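ATP-dependent Clp protease proteolytic subunit (PDB 4GM2) is a subunit of the apicoplast-localized caseinolytic protease complex, an inactive member of the S14 peptidase family that probably binds to partner ATPases. Local coordinates at residues K120-F131 with A192-L202. Numbering follows the deposited sequence.
Sequences KGYRFSLKNSSF and AVDFKLIDHIL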
loop_
_atom_site.group_PDB
_atom_site.type_symbol
_atom_site.label_atom_id
_atom_site.label_comp_id
_atom_site.label_asym_id
_atom_site.label_seq_id
_atom_site.Cartn_x
_atom_site.Cartn_y
_atom_site.Cartn_z
ATOM N N LYS A 120 0.794 23.908 -34.106
ATOM C CA LYS A 120 0.875 25.338 -34.390
ATOM C C LYS A 120 -0.511 25.969 -34.397
ATOM O O LYS A 120 -1.424 25.496 -35.082
ATOM C CB LYS A 120 1.621 25.622 -35.693
ATOM C CG LYS A 120 3.135 25.550 -35.542
ATOM C CD LYS A 120 3.854 26.374 -36.604
ATOM C CE LYS A 120 5.367 26.284 -36.447
ATOM N NZ LYS A 120 5.887 24.923 -36.762
ATOM N N GLY A 121 -0.648 27.027 -33.605
ATOM C CA GLY A 121 -1.918 27.710 -33.404
ATOM C C GLY A 121 -2.510 27.346 -32.062
ATOM O O GLY A 121 -3.375 28.053 -31.543
ATOM N N TYR A 122 -2.031 26.241 -31.497
ATOM C CA TYR A 122 -2.592 25.688 -30.268
ATOM C C TYR A 122 -1.543 25.478 -29.172
ATOM O O TYR A 122 -1.643 24.550 -28.358
ATOM C CB TYR A 122 -3.337 24.388 -30.570
ATOM C CG TYR A 122 -4.576 24.570 -31.417
ATOM C CD1 TYR A 122 -5.823 24.752 -30.826
ATOM C CD2 TYR A 122 -4.503 24.554 -32.812
ATOM C CE1 TYR A 122 -6.963 24.914 -31.594
ATOM C CE2 TYR A 122 -5.638 24.717 -33.589
ATOM C CZ TYR A 122 -6.865 24.896 -32.974
ATOM O OH TYR A 122 -8.001 25.059 -33.735
ATOM N N ARG A 123 -0.544 26.353 -29.157
ATOM C CA ARG A 123 0.416 26.406 -28.067
ATOM C C ARG A 123 0.103 27.634 -27.214
ATOM O O ARG A 123 0.260 28.776 -27.656
ATOM C CB ARG A 123 1.842 26.455 -28.608
ATOM C CG ARG A 123 2.205 25.266 -29.486
ATOM C CD ARG A 123 3.524 25.489 -30.207
ATOM N NE ARG A 123 3.468 26.607 -31.147
ATOM C CZ ARG A 123 4.517 27.083 -31.810
ATOM N NH1 ARG A 123 5.718 26.544 -31.647
ATOM N NH2 ARG A 123 4.365 28.103 -32.639
ATOM N N PHE A 124 -0.353 27.381 -25.991
ATOM C CA PHE A 124 -0.875 28.423 -25.115
ATOM C C PHE A 124 0.009 28.642 -23.898
ATOM O O PHE A 124 0.787 27.768 -23.517
ATOM C CB PHE A 124 -2.295 28.066 -24.657
ATOM C CG PHE A 124 -3.230 27.720 -25.782
ATOM C CD1 PHE A 124 -3.855 28.721 -26.518
ATOM C CD2 PHE A 124 -3.483 26.395 -26.108
ATOM C CE1 PHE A 124 -4.714 28.404 -27.558
ATOM C CE2 PHE A 124 -4.343 26.073 -27.143
ATOM C CZ PHE A 124 -4.958 27.078 -27.871
ATOM N N SER A 125 -0.127 29.816 -23.292
ATOM C CA SER A 125 0.564 30.134 -22.053
ATOM C C SER A 125 -0.283 31.034 -21.160
ATOM O O SER A 125 -1.089 31.828 -21.648
ATOM C CB SER A 125 1.903 30.808 -22.343
ATOM O OG SER A 125 2.519 31.227 -21.140
ATOM N N LEU A 126 -0.096 30.897 -19.850
ATOM C CA LEU A 126 -0.704 31.804 -18.884
ATOM C C LEU A 126 0.075 33.118 -18.844
ATOM O O LEU A 126 1.210 33.191 -19.318
ATOM C CB LEU A 126 -0.763 31.170 -17.489
ATOM C CG LEU A 126 -1.640 29.926 -17.277
ATOM C CD1 LEU A 126 -1.504 29.428 -15.846
ATOM C CD2 LEU A 126 -3.107 30.163 -17.617
ATOM N N LYS A 127 -0.549 34.143 -18.271
ATOM C CA LYS A 127 -0.002 35.499 -18.219
ATOM C C LYS A 127 1.431 35.580 -17.671
ATOM O O LYS A 127 2.281 36.262 -18.248
ATOM C CB LYS A 127 -0.935 36.392 -17.392
ATOM C CG LYS A 127 -0.814 37.877 -17.687
ATOM C CD LYS A 127 -1.575 38.708 -16.668
ATOM C CE LYS A 127 -1.426 40.190 -16.969
ATOM N NZ LYS A 127 -1.990 41.039 -15.885
ATOM N N ASN A 128 1.694 34.873 -16.573
ATOM C CA ASN A 128 2.959 35.010 -15.843
ATOM C C ASN A 128 3.967 33.871 -16.041
ATOM O O ASN A 128 4.903 33.713 -15.254
ATOM C CB ASN A 128 2.679 35.223 -14.350
ATOM C CG ASN A 128 1.822 36.447 -14.088
ATOM O OD1 ASN A 128 2.186 37.564 -14.448
ATOM N ND2 ASN A 128 0.679 36.241 -13.455
ATOM N N SER A 129 3.786 33.094 -17.105
ATOM C CA SER A 129 4.629 31.929 -17.356
ATOM C C SER A 129 6.019 32.289 -17.880
ATOM O O SER A 129 6.193 33.303 -18.553
ATOM C CB SER A 129 3.929 30.967 -18.315
ATOM O OG SER A 129 2.694 30.533 -17.774
ATOM N N SER A 130 7.002 31.451 -17.558
ATOM C CA SER A 130 8.378 31.632 -18.022
ATOM C C SER A 130 8.833 30.473 -18.889
ATOM O O SER A 130 8.407 29.328 -18.702
ATOM C CB SER A 130 9.336 31.771 -16.844
ATOM O OG SER A 130 8.880 32.754 -15.939
ATOM N N PHE A 131 9.707 30.787 -19.838
ATOM C CA PHE A 131 10.294 29.798 -20.723
ATOM C C PHE A 131 11.795 30.014 -20.772
ATOM O O PHE A 131 12.273 31.143 -20.672
ATOM C CB PHE A 131 9.709 29.929 -22.127
ATOM C CG PHE A 131 8.212 29.831 -22.174
ATOM C CD1 PHE A 131 7.422 30.949 -21.935
ATOM C CD2 PHE A 131 7.595 28.624 -22.463
ATOM C CE1 PHE A 131 6.040 30.860 -21.976
ATOM C CE2 PHE A 131 6.212 28.530 -22.505
ATOM C CZ PHE A 131 5.434 29.649 -22.260
ATOM N N ALA A 192 7.920 34.908 -25.651
ATOM C CA ALA A 192 7.739 33.559 -26.167
ATOM C C ALA A 192 6.809 33.547 -27.377
ATOM O O ALA A 192 7.001 32.750 -28.296
ATOM C CB ALA A 192 7.212 32.640 -25.076
ATOM N N VAL A 193 5.806 34.426 -27.370
ATOM C CA VAL A 193 4.887 34.574 -28.502
ATOM C C VAL A 193 5.631 35.173 -29.694
ATOM O O VAL A 193 5.460 34.722 -30.831
ATOM C CB VAL A 193 3.646 35.433 -28.145
ATOM C CG1 VAL A 193 2.847 35.805 -29.387
ATOM C CG2 VAL A 193 2.751 34.692 -27.165
ATOM N N ASP A 194 6.468 36.170 -29.411
ATOM C CA ASP A 194 7.248 36.875 -30.430
ATOM C C ASP A 194 8.292 35.969 -31.078
ATOM O O ASP A 194 8.505 36.021 -32.289
ATOM C CB ASP A 194 7.924 38.108 -29.823
ATOM C CG ASP A 194 8.228 39.177 -30.855
ATOM O OD1 ASP A 194 9.422 39.436 -31.124
ATOM O OD2 ASP A 194 7.267 39.760 -31.399
ATOM N N PHE A 195 8.934 35.134 -30.264
ATOM C CA PHE A 195 9.957 34.206 -30.744
ATOM C C PHE A 195 9.323 32.984 -31.412
ATOM O O PHE A 195 10.023 32.147 -31.990
ATOM C CB PHE A 195 10.875 33.781 -29.593
ATOM C CG PHE A 195 12.177 33.175 -30.040
ATOM C CD1 PHE A 195 13.228 33.983 -30.467
ATOM C CD2 PHE A 195 12.362 31.795 -30.021
ATOM C CE1 PHE A 195 14.429 33.430 -30.873
ATOM C CE2 PHE A 195 13.562 31.235 -30.429
ATOM C CZ PHE A 195 14.597 32.053 -30.856
ATOM N N LYS A 196 7.993 32.906 -31.337
ATOM C CA LYS A 196 7.199 31.818 -31.924
ATOM C C LYS A 196 7.387 30.462 -31.240
ATOM O O LYS A 196 7.220 29.414 -31.866
ATOM C CB LYS A 196 7.406 31.727 -33.443
ATOM C CG LYS A 196 6.428 32.580 -34.231
ATOM C CD LYS A 196 6.897 32.842 -35.652
ATOM C CE LYS A 196 7.620 34.173 -35.757
ATOM N NZ LYS A 196 7.746 34.595 -37.178
ATOM N N LEU A 197 7.724 30.500 -29.953
ATOM C CA LEU A 197 7.710 29.314 -29.102
ATOM C C LEU A 197 6.273 28.962 -28.739
ATOM O O LEU A 197 5.938 27.803 -28.487
ATOM C CB LEU A 197 8.498 29.574 -27.814
ATOM C CG LEU A 197 10.024 29.465 -27.811
ATOM C CD1 LEU A 197 10.580 30.028 -26.512
ATOM C CD2 LEU A 197 10.481 28.026 -28.007
ATOM N N ILE A 198 5.435 29.995 -28.717
ATOM C CA ILE A 198 4.073 29.940 -28.211
ATOM C C ILE A 198 3.208 30.724 -29.198
ATOM O O ILE A 198 3.712 31.582 -29.929
ATOM C CB ILE A 198 4.015 30.580 -26.796
ATOM C CG1 ILE A 198 4.693 29.679 -25.751
ATOM C CG2 ILE A 198 2.595 30.948 -26.378
ATOM C CD1 ILE A 198 4.048 28.325 -25.536
ATOM N N ASP A 199 1.913 30.421 -29.223
ATOM C CA ASP A 199 0.987 31.083 -30.128
ATOM C C ASP A 199 0.133 32.155 -29.451
ATOM O O ASP A 199 0.074 33.290 -29.925
ATOM C CB ASP A 199 0.102 30.049 -30.823
ATOM C CG ASP A 199 0.899 29.094 -31.683
ATOM O OD1 ASP A 199 1.592 29.573 -32.603
ATOM O OD2 ASP A 199 0.833 27.868 -31.443
ATOM N N HIS A 200 -0.524 31.793 -28.351
ATOM C CA HIS A 200 -1.474 32.688 -27.688
ATOM C C HIS A 200 -1.291 32.737 -26.202
ATOM O O HIS A 200 -0.902 31.746 -25.575
ATOM C CB HIS A 200 -2.913 32.274 -27.993
ATOM C CG HIS A 200 -3.197 32.073 -29.463
ATOM N ND1 HIS A 200 -3.230 33.093 -30.343
ATOM C CD2 HIS A 200 -3.474 30.916 -30.189
ATOM C CE1 HIS A 200 -3.508 32.615 -31.571
ATOM N NE2 HIS A 200 -3.658 31.282 -31.475
ATOM N N ILE A 201 -1.582 33.904 -25.629
ATOM C CA ILE A 201 -1.627 34.076 -24.181
ATOM C C ILE A 201 -3.085 33.982 -23.727
ATOM O O ILE A 201 -3.936 34.758 -24.167
ATOM C CB ILE A 201 -0.992 35.413 -23.744
ATOM C CG1 ILE A 201 0.440 35.512 -24.268
ATOM C CG2 ILE A 201 -0.984 35.535 -22.227
ATOM C CD1 ILE A 201 0.864 36.920 -24.620
ATOM N N LEU A 202 -3.355 33.018 -22.850
ATOM C CA LEU A 202 -4.711 32.710 -22.404
ATOM C C LEU A 202 -5.316 33.800 -21.529
ATOM O O LEU A 202 -4.684 34.275 -20.583
ATOM C CB LEU A 202 -4.732 31.378 -21.650
ATOM C CG LEU A 202 -4.440 30.093 -22.427
ATOM C CD1 LEU A 202 -4.259 28.927 -21.464
ATOM C CD2 LEU A 202 -5.528 29.791 -23.451
#
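Arg123 and Asp199 join the segments through a two-pronged salt bridge beside the parallel pair of strands 123-125 and 200-201, at one side of the chain's five-stranded sheet, part of the Clp protease fold. From its root the arginine passes obliquely across the acid: CB lies 3.3 Å from Asp199 OD2, CG passes the same oxygen, and CD lies equally far, 3.8 Å, from it and Leu197 O. A bend at chi3 (-64°) turns the guanidinium so that NE reaches Asp199 OD2 at 2.9 Å, almost straight, while NH2 takes Asp199 OD1 at 3.1 Å. Both oxygens lie close to the guanidinium plane, yet are met from above the carboxylate, the two planes standing 48° apart. NH1 and NH2 add weak bonds to Lys196 O, in the Schellman turn that ends helix 189-194; NH1 is also held by Ser116 O and Asn169 O. Asp199 OD2 receives Arg123 N on its anti lone pair and a weak bond from Gly121 N.

Arg123 O accepts both Asp199 N and His200 N; Ser125 N bonds to His200 O, and Leu202 N closes on Ser125 O at 2.8 Å. On one sheet face the rings of Phe124 and His200 run side by side with little overlap, and Leu202 CD2 lies 3.7 Å from Phe124 CD1. On the Ser125 side, the far end of the Phe131 ring, from the neighbouring sheet, meets Ile198 CG1 (3.6 Å from CZ), with Ala192 CB against CD1. Buried Arg123 ties strand 123-125 to the link between helix 189-194 and strand 200-201; its charge would probably favour ionised Asp199.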